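Local coordinates for ABC-type transport auxiliary lipoprotein component domain-containing protein (Xanthomonas campestris pv. campestris, PDB 2IQI), which is of unknown function but probably serves as an auxiliary lipoprotein component of an ABC-type transport system, at residues A121-E125 against A161-L166; A140-V146 against E172-W176. All blocks are in the same frame, centred on the assembly; numbering follows the deposited sequence.

Overall arrangement
After several short strands, helix 69-82 and strand 101-110, the chain reaches strand 121-132, where contact 1 begins. It turns back at once into the antiparallel strand 137-149, which supplies 140-146, and then enters the long helix 155-185. That helix closes contact 1 first, through 161-166 after 35 intervening residues, and contact 2 about three turns later, through 172-176 after 25. The segments alternate along the chain, so the two loops cross rather than nest. Their centres lie about 14 Å apart, and they meet where Ile124 O and Val146 N, 2.8 Å apart, probably form a hydrogen bond. Together they lay one helix along two neighbouring strands of the mixed sheet.

Contact 1. Residues A121-E125 against A161-L166; sequences AATIE and AFEQAL
Ala122 is the main bump of this contact: its methyl sits in a hollow formed by the helix backbone at Ala161 and Phe162 and by the Phe162 ring. Ala122 CB stands 3.6 Å from Phe162 N and 3.7 Å from Ala161 CB. The same methyl lies over the middle of the Phe162 ring, 3.7 Å from its centroid and 13° off the normal, which meets the geometry of a CH-pi contact. The ring lies alongside the strand, with Phe162 CE1 4.1 Å from Thr123 N. Helix 155-185 packs here against the mixed sheet of an alpha+beta fold, and this part of it runs at 31° to strand 121-125, the short axes approaching to 7.5 Å. Such closeness fits the small residues at the interface, Ala122, Ala161 and Ala165. One strand repeat further on, Ile124 faces the helix too. Its CG1 lies anti to the carbonyl carbon and the chain continues extended, so that Ile124 CD1 rests against the helix backbone, 3.9 Å from Leu166 N, with Ala165 CB and Leu166 CG flanking it. Beyond the two segments, Phe162 also meets the rings of Phe110 and Trp65, while Leu166 reaches Met72 of helix 69-82.

Contact 2. Residues A140-V146 against E172-W176; sequences ASRTFTV and ELVGW
Chi1 of 171° sets Trp176 CG anti to its backbone N, and chi1 of -67° places the Phe144 ring anti to its own carbonyl carbon; these torsions bring an edge of Phe144 against a face of the indole. The pair is T-shaped, with planes at 79° and the Phe144 ring centroid 5.5 Å from that of the indole five-membered ring. This is helix-on-sheet packing in an alpha+beta fold: helix segment 172-176 runs nearly antiparallel to strand segment 140-146, and the short axes are 10.5 Å apart, a gap spanned by large side chains. Phe144 CZ lies 3.8 Å from Trp176 CB, while Leu173 comes over a face of the phenyl ring, bringing CD2 to Phe144 CE2. Leu173 in turn reaches Val77 of helix 69-82, linking the contact to the other helix.

Arg142 shares the indole face used by Phe144. Its extended chi1 and chi2 carry Arg142 CD over the five-membered ring, and the bend at chi3 turns the guanidinium toward Trp176 CD1. That atom sits over the centre of the guanidinium, with Trp176 CD1 3.4 Å from Arg142 CZ, although the two planes are inclined. At the far edge of the indole, Ala140 CB touches Trp176 CZ2 at 3.9 Å.

Glu172 runs alongside Phe144, OE1 at the ring edge, and its OE2 accepts a hydrogen bond from Gln168 NE2. A water joins this carboxylate to the strand, donating to Glu172 OE1 at 2.7 Å and accepting from Thr145 N at 3.1 Å.

Contact 1. Residues A121-E125 against A161-L166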
ATOM      1  N   ALA A 121      13.556   6.769   7.096  1.00 38.78           N
ATOM      2  CA  ALA A 121      12.203   7.047   6.612  1.00 37.58           C
ATOM      3  C   ALA A 121      11.498   5.725   6.300  1.00 36.60           C
ATOM      4  O   ALA A 121      12.053   4.868   5.608  1.00 35.52           O
ATOM      5  CB  ALA A 121      12.248   7.939   5.389  1.00 36.26           C
ATOM      6  N   ALA A 122      10.283   5.556   6.826  1.00 36.00           N
ATOM      7  CA  ALA A 122       9.461   4.408   6.431  1.00 36.12           C
ATOM      8  C   ALA A 122       9.033   4.629   4.994  1.00 35.21           C
ATOM      9  O   ALA A 122       8.418   5.629   4.689  1.00 35.55           O
ATOM     10  CB  ALA A 122       8.265   4.267   7.314  1.00 36.64           C
ATOM     11  N   THR A 123       9.380   3.684   4.135  1.00 34.11           N
ATOM     12  CA  THR A 123       9.331   3.852   2.723  1.00 33.47           C
ATOM     13  C   THR A 123       8.548   2.728   2.050  1.00 33.55           C
ATOM     14  O   THR A 123       8.872   1.536   2.202  1.00 34.17           O
ATOM     15  CB  THR A 123      10.769   3.893   2.174  1.00 33.65           C
ATOM     16  OG1 THR A 123      11.433   5.033   2.724  1.00 34.69           O
ATOM     17  CG2 THR A 123      10.802   3.979   0.637  1.00 32.52           C
ATOM     18  N   ILE A 124       7.530   3.110   1.288  1.00 32.49           N
ATOM     19  CA  ILE A 124       6.795   2.164   0.514  1.00 31.50           C
ATOM     20  C   ILE A 124       6.877   2.631  -0.896  1.00 32.31           C
ATOM     21  O   ILE A 124       6.565   3.775  -1.194  1.00 32.91           O
ATOM     22  CB  ILE A 124       5.332   2.041   0.992  1.00 31.23           C
ATOM     23  CG1 ILE A 124       5.282   1.672   2.476  1.00 29.30           C
ATOM     24  CG2 ILE A 124       4.668   0.919   0.300  1.00 31.27           C
ATOM     25  CD1 ILE A 124       3.928   1.586   3.033  1.00 28.34           C
ATOM     26  N   GLU A 125       7.348   1.756  -1.774  1.00 33.24           N
ATOM     27  CA  GLU A 125       7.268   1.984  -3.199  1.00 33.83           C
ATOM     28  C   GLU A 125       6.565   0.807  -3.844  1.00 33.65           C
ATOM     29  O   GLU A 125       6.939  -0.357  -3.592  1.00 33.27           O
ATOM     30  CB  GLU A 125       8.637   2.208  -3.791  1.00 33.07           C
ATOM     31  CG  GLU A 125       8.669   2.071  -5.317  1.00 35.99           C
ATOM     32  CD  GLU A 125      10.076   2.299  -5.906  1.00 37.66           C
ATOM     33  OE1 GLU A 125      11.030   2.578  -5.111  1.00 42.65           O
ATOM     34  OE2 GLU A 125      10.220   2.226  -7.165  1.00 41.23           O
ATOM     35  N   ALA A 161       5.892   5.593  11.853  1.00 37.03           N
ATOM     36  CA  ALA A 161       6.091   6.181  10.520  1.00 37.09           C
ATOM     37  C   ALA A 161       5.468   5.300   9.399  1.00 36.92           C
ATOM     38  O   ALA A 161       4.971   5.797   8.401  1.00 36.47           O
ATOM     39  CB  ALA A 161       7.586   6.455  10.262  1.00 36.26           C
ATOM     40  N   PHE A 162       5.492   3.988   9.594  1.00 36.81           N
ATOM     41  CA  PHE A 162       4.954   3.077   8.623  1.00 36.74           C
ATOM     42  C   PHE A 162       3.429   3.193   8.564  1.00 37.79           C
ATOM     43  O   PHE A 162       2.837   3.052   7.505  1.00 38.82           O
ATOM     44  CB  PHE A 162       5.375   1.665   8.963  1.00 36.08           C
ATOM     45  CG  PHE A 162       6.589   1.173   8.218  1.00 35.01           C
ATOM     46  CD1 PHE A 162       6.549   0.985   6.823  1.00 33.90           C
ATOM     47  CD2 PHE A 162       7.746   0.824   8.912  1.00 32.95           C
ATOM     48  CE1 PHE A 162       7.663   0.497   6.119  1.00 34.30           C
ATOM     49  CE2 PHE A 162       8.855   0.295   8.234  1.00 33.61           C
ATOM     50  CZ  PHE A 162       8.818   0.132   6.827  1.00 35.41           C
ATOM     51  N   GLU A 163       2.786   3.460   9.693  1.00 38.13           N
ATOM     52  CA  GLU A 163       1.366   3.733   9.686  1.00 38.34           C
ATOM     53  C   GLU A 163       1.069   4.976   8.806  1.00 38.53           C
ATOM     54  O   GLU A 163       0.134   4.995   7.987  1.00 38.72           O
ATOM     55  CB  GLU A 163       0.905   3.971  11.120  1.00 38.60           C
ATOM     56  CG  GLU A 163      -0.519   3.546  11.351  1.00 41.43           C
ATOM     57  CD  GLU A 163      -1.035   3.949  12.697  1.00 43.01           C
ATOM     58  OE1 GLU A 163      -1.391   3.066  13.493  1.00 42.11           O
ATOM     59  OE2 GLU A 163      -1.083   5.160  12.962  1.00 45.45           O
ATOM     60  N   GLN A 164       1.881   6.017   8.970  1.00 38.36           N
ATOM     61  CA  GLN A 164       1.734   7.215   8.192  1.00 38.04           C
ATOM     62  C   GLN A 164       1.938   6.928   6.674  1.00 37.85           C
ATOM     63  O   GLN A 164       1.129   7.407   5.843  1.00 38.06           O
ATOM     64  CB  GLN A 164       2.702   8.275   8.692  1.00 38.48           C
ATOM     65  CG  GLN A 164       2.377   8.962  10.028  1.00 38.41           C
ATOM     66  CD  GLN A 164       3.648   9.545  10.685  1.00 39.37           C
ATOM     67  OE1 GLN A 164       3.882   9.368  11.874  1.00 43.52           O
ATOM     68  NE2 GLN A 164       4.484  10.200   9.897  1.00 41.70           N
ATOM     69  N   ALA A 165       2.967   6.138   6.317  1.00 36.20           N
ATOM     70  CA  ALA A 165       3.247   5.808   4.915  1.00 35.65           C
ATOM     71  C   ALA A 165       2.158   4.913   4.320  1.00 36.30           C
ATOM     72  O   ALA A 165       1.740   5.087   3.150  1.00 36.64           O
ATOM     73  CB  ALA A 165       4.586   5.146   4.771  1.00 34.90           C
ATOM     74  N   LEU A 166       1.702   3.954   5.120  1.00 35.71           N
ATOM     75  CA  LEU A 166       0.636   3.092   4.709  1.00 35.63           C
ATOM     76  C   LEU A 166      -0.579   3.897   4.437  1.00 35.33           C
ATOM     77  O   LEU A 166      -1.224   3.665   3.417  1.00 36.15           O
ATOM     78  CB  LEU A 166       0.274   2.086   5.792  1.00 36.21           C
ATOM     79  CG  LEU A 166       0.821   0.706   5.512  1.00 37.49           C
ATOM     80  CD1 LEU A 166       1.050  -0.045   6.830  1.00 37.46           C
ATOM     81  CD2 LEU A 166      -0.118   0.005   4.560  1.00 35.97           C
TER

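Contact 2. Residues A140-V146 against E172-W176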
ATOM      1  N   ALA A 140      -4.487   1.574 -17.061  1.00 48.28           N
ATOM      2  CA  ALA A 140      -3.385   2.465 -16.700  1.00 47.06           C
ATOM      3  C   ALA A 140      -2.546   1.811 -15.612  1.00 46.69           C
ATOM      4  O   ALA A 140      -2.891   0.755 -15.053  1.00 46.79           O
ATOM      5  CB  ALA A 140      -3.887   3.790 -16.214  1.00 47.53           C
ATOM      6  N   SER A 141      -1.430   2.459 -15.322  1.00 45.62           N
ATOM      7  CA  SER A 141      -0.415   1.922 -14.463  1.00 44.14           C
ATOM      8  C   SER A 141       0.194   3.142 -13.846  1.00 42.85           C
ATOM      9  O   SER A 141       0.222   4.188 -14.489  1.00 43.38           O
ATOM     10  CB  SER A 141       0.621   1.180 -15.290  1.00 44.34           C
ATOM     11  OG  SER A 141       1.322   0.243 -14.472  1.00 47.06           O
ATOM     12  N   ARG A 142       0.653   3.026 -12.601  1.00 41.22           N
ATOM     13  CA  ARG A 142       1.264   4.134 -11.891  1.00 39.91           C
ATOM     14  C   ARG A 142       2.111   3.665 -10.732  1.00 38.94           C
ATOM     15  O   ARG A 142       1.696   2.837  -9.932  1.00 39.17           O
ATOM     16  CB  ARG A 142       0.216   5.112 -11.371  1.00 39.91           C
ATOM     17  CG  ARG A 142       0.875   6.249 -10.662  1.00 42.83           C
ATOM     18  CD  ARG A 142      -0.037   7.316 -10.196  1.00 46.75           C
ATOM     19  NE  ARG A 142      -0.529   8.114 -11.302  1.00 51.77           N
ATOM     20  CZ  ARG A 142      -1.302   9.184 -11.146  1.00 56.58           C
ATOM     21  NH1 ARG A 142      -1.647   9.598  -9.918  1.00 58.47           N
ATOM     22  NH2 ARG A 142      -1.721   9.849 -12.215  1.00 58.51           N
ATOM     23  N   THR A 143       3.301   4.246 -10.629  1.00 38.15           N
ATOM     24  CA  THR A 143       4.199   4.023  -9.507  1.00 36.80           C
ATOM     25  C   THR A 143       3.903   5.039  -8.421  1.00 36.45           C
ATOM     26  O   THR A 143       3.750   6.208  -8.709  1.00 36.54           O
ATOM     27  CB  THR A 143       5.630   4.098  -9.987  1.00 36.26           C
ATOM     28  OG1 THR A 143       5.850   2.976 -10.841  1.00 36.28           O
ATOM     29  CG2 THR A 143       6.623   4.033  -8.840  1.00 35.76           C
ATOM     30  N   PHE A 144       3.755   4.563  -7.190  1.00 36.21           N
ATOM     31  CA  PHE A 144       3.523   5.405  -6.014  1.00 36.26           C
ATOM     32  C   PHE A 144       4.697   5.195  -5.087  1.00 36.69           C
ATOM     33  O   PHE A 144       4.993   4.050  -4.789  1.00 37.40           O
ATOM     34  CB  PHE A 144       2.239   4.975  -5.282  1.00 35.47           C
ATOM     35  CG  PHE A 144       0.974   5.230  -6.058  1.00 34.57           C
ATOM     36  CD1 PHE A 144       0.286   6.424  -5.914  1.00 31.75           C
ATOM     37  CD2 PHE A 144       0.474   4.264  -6.942  1.00 33.55           C
ATOM     38  CE1 PHE A 144      -0.884   6.643  -6.633  1.00 33.65           C
ATOM     39  CE2 PHE A 144      -0.690   4.472  -7.652  1.00 33.63           C
ATOM     40  CZ  PHE A 144      -1.384   5.675  -7.496  1.00 33.81           C
ATOM     41  N   THR A 145       5.342   6.269  -4.630  1.00 36.86           N
ATOM     42  CA  THR A 145       6.417   6.190  -3.641  1.00 37.64           C
ATOM     43  C   THR A 145       6.069   7.093  -2.469  1.00 37.75           C
ATOM     44  O   THR A 145       5.857   8.276  -2.654  1.00 38.18           O
ATOM     45  CB  THR A 145       7.819   6.717  -4.180  1.00 37.65           C
ATOM     46  OG1 THR A 145       8.051   6.264  -5.513  1.00 40.08           O
ATOM     47  CG2 THR A 145       8.950   6.238  -3.315  1.00 34.76           C
ATOM     48  N   VAL A 146       6.078   6.565  -1.263  1.00 37.53           N
ATOM     49  CA  VAL A 146       5.889   7.409  -0.125  1.00 37.66           C
ATOM     50  C   VAL A 146       7.011   7.166   0.874  1.00 38.62           C
ATOM     51  O   VAL A 146       7.361   6.010   1.140  1.00 38.60           O
ATOM     52  CB  VAL A 146       4.541   7.135   0.508  1.00 37.60           C
ATOM     53  CG1 VAL A 146       4.421   7.829   1.852  1.00 37.94           C
ATOM     54  CG2 VAL A 146       3.440   7.608  -0.407  1.00 37.12           C
ATOM     55  N   GLU A 172      -3.657   7.376  -1.830  1.00 36.73           N
ATOM     56  CA  GLU A 172      -3.338   7.721  -3.195  1.00 37.42           C
ATOM     57  C   GLU A 172      -3.838   6.615  -4.127  1.00 36.19           C
ATOM     58  O   GLU A 172      -4.196   6.880  -5.267  1.00 35.96           O
ATOM     59  CB  GLU A 172      -1.831   7.989  -3.351  1.00 37.26           C
ATOM     60  CG  GLU A 172      -1.355   9.335  -2.782  1.00 38.44           C
ATOM     61  CD  GLU A 172       0.212   9.534  -2.785  1.00 40.98           C
ATOM     62  OE1 GLU A 172       0.969   8.925  -3.623  1.00 42.54           O
ATOM     63  OE2 GLU A 172       0.681  10.349  -1.930  1.00 46.55           O
ATOM     64  N   LEU A 173      -3.872   5.384  -3.636  1.00 35.31           N
ATOM     65  CA  LEU A 173      -4.261   4.262  -4.480  1.00 35.40           C
ATOM     66  C   LEU A 173      -5.752   4.265  -4.742  1.00 34.49           C
ATOM     67  O   LEU A 173      -6.206   4.183  -5.875  1.00 33.98           O
ATOM     68  CB  LEU A 173      -3.905   2.948  -3.811  1.00 35.66           C
ATOM     69  CG  LEU A 173      -2.519   2.431  -4.098  1.00 36.71           C
ATOM     70  CD1 LEU A 173      -2.103   1.307  -3.111  1.00 34.72           C
ATOM     71  CD2 LEU A 173      -2.638   1.943  -5.526  1.00 39.39           C
ATOM     72  N   VAL A 174      -6.495   4.349  -3.658  1.00 33.62           N
ATOM     73  CA  VAL A 174      -7.906   4.341  -3.704  1.00 33.42           C
ATOM     74  C   VAL A 174      -8.424   5.415  -4.658  1.00 33.82           C
ATOM     75  O   VAL A 174      -9.322   5.149  -5.479  1.00 33.44           O
ATOM     76  CB  VAL A 174      -8.452   4.488  -2.302  1.00 33.35           C
ATOM     77  CG1 VAL A 174      -9.907   4.917  -2.324  1.00 35.25           C
ATOM     78  CG2 VAL A 174      -8.319   3.162  -1.576  1.00 32.67           C
ATOM     79  N   GLY A 175      -7.846   6.614  -4.572  1.00 33.79           N
ATOM     80  CA  GLY A 175      -8.364   7.767  -5.271  1.00 33.77           C
ATOM     81  C   GLY A 175      -8.018   7.611  -6.715  1.00 34.82           C
ATOM     82  O   GLY A 175      -8.764   8.020  -7.587  1.00 36.25           O
ATOM     83  N   TRP A 176      -6.891   6.985  -6.992  1.00 35.30           N
ATOM     84  CA  TRP A 176      -6.457   6.867  -8.378  1.00 35.63           C
ATOM     85  C   TRP A 176      -7.209   5.750  -9.042  1.00 36.61           C
ATOM     86  O   TRP A 176      -7.382   5.774 -10.249  1.00 37.26           O
ATOM     87  CB  TRP A 176      -4.971   6.612  -8.428  1.00 35.32           C
ATOM     88  CG  TRP A 176      -4.442   6.285  -9.713  1.00 34.98           C
ATOM     89  CD1 TRP A 176      -4.003   7.160 -10.670  1.00 36.11           C
ATOM     90  CD2 TRP A 176      -4.216   4.974 -10.223  1.00 36.23           C
ATOM     91  NE1 TRP A 176      -3.536   6.460 -11.765  1.00 37.21           N
ATOM     92  CE2 TRP A 176      -3.670   5.116 -11.516  1.00 36.68           C
ATOM     93  CE3 TRP A 176      -4.456   3.682  -9.730  1.00 36.75           C
ATOM     94  CZ2 TRP A 176      -3.341   4.011 -12.309  1.00 36.60           C
ATOM     95  CZ3 TRP A 176      -4.128   2.578 -10.535  1.00 35.95           C
ATOM     96  CH2 TRP A 176      -3.573   2.753 -11.795  1.00 34.90           C
TER
HETATM   97  O   HOH W   1       3.326   8.659  -4.952  1.00 40.79           O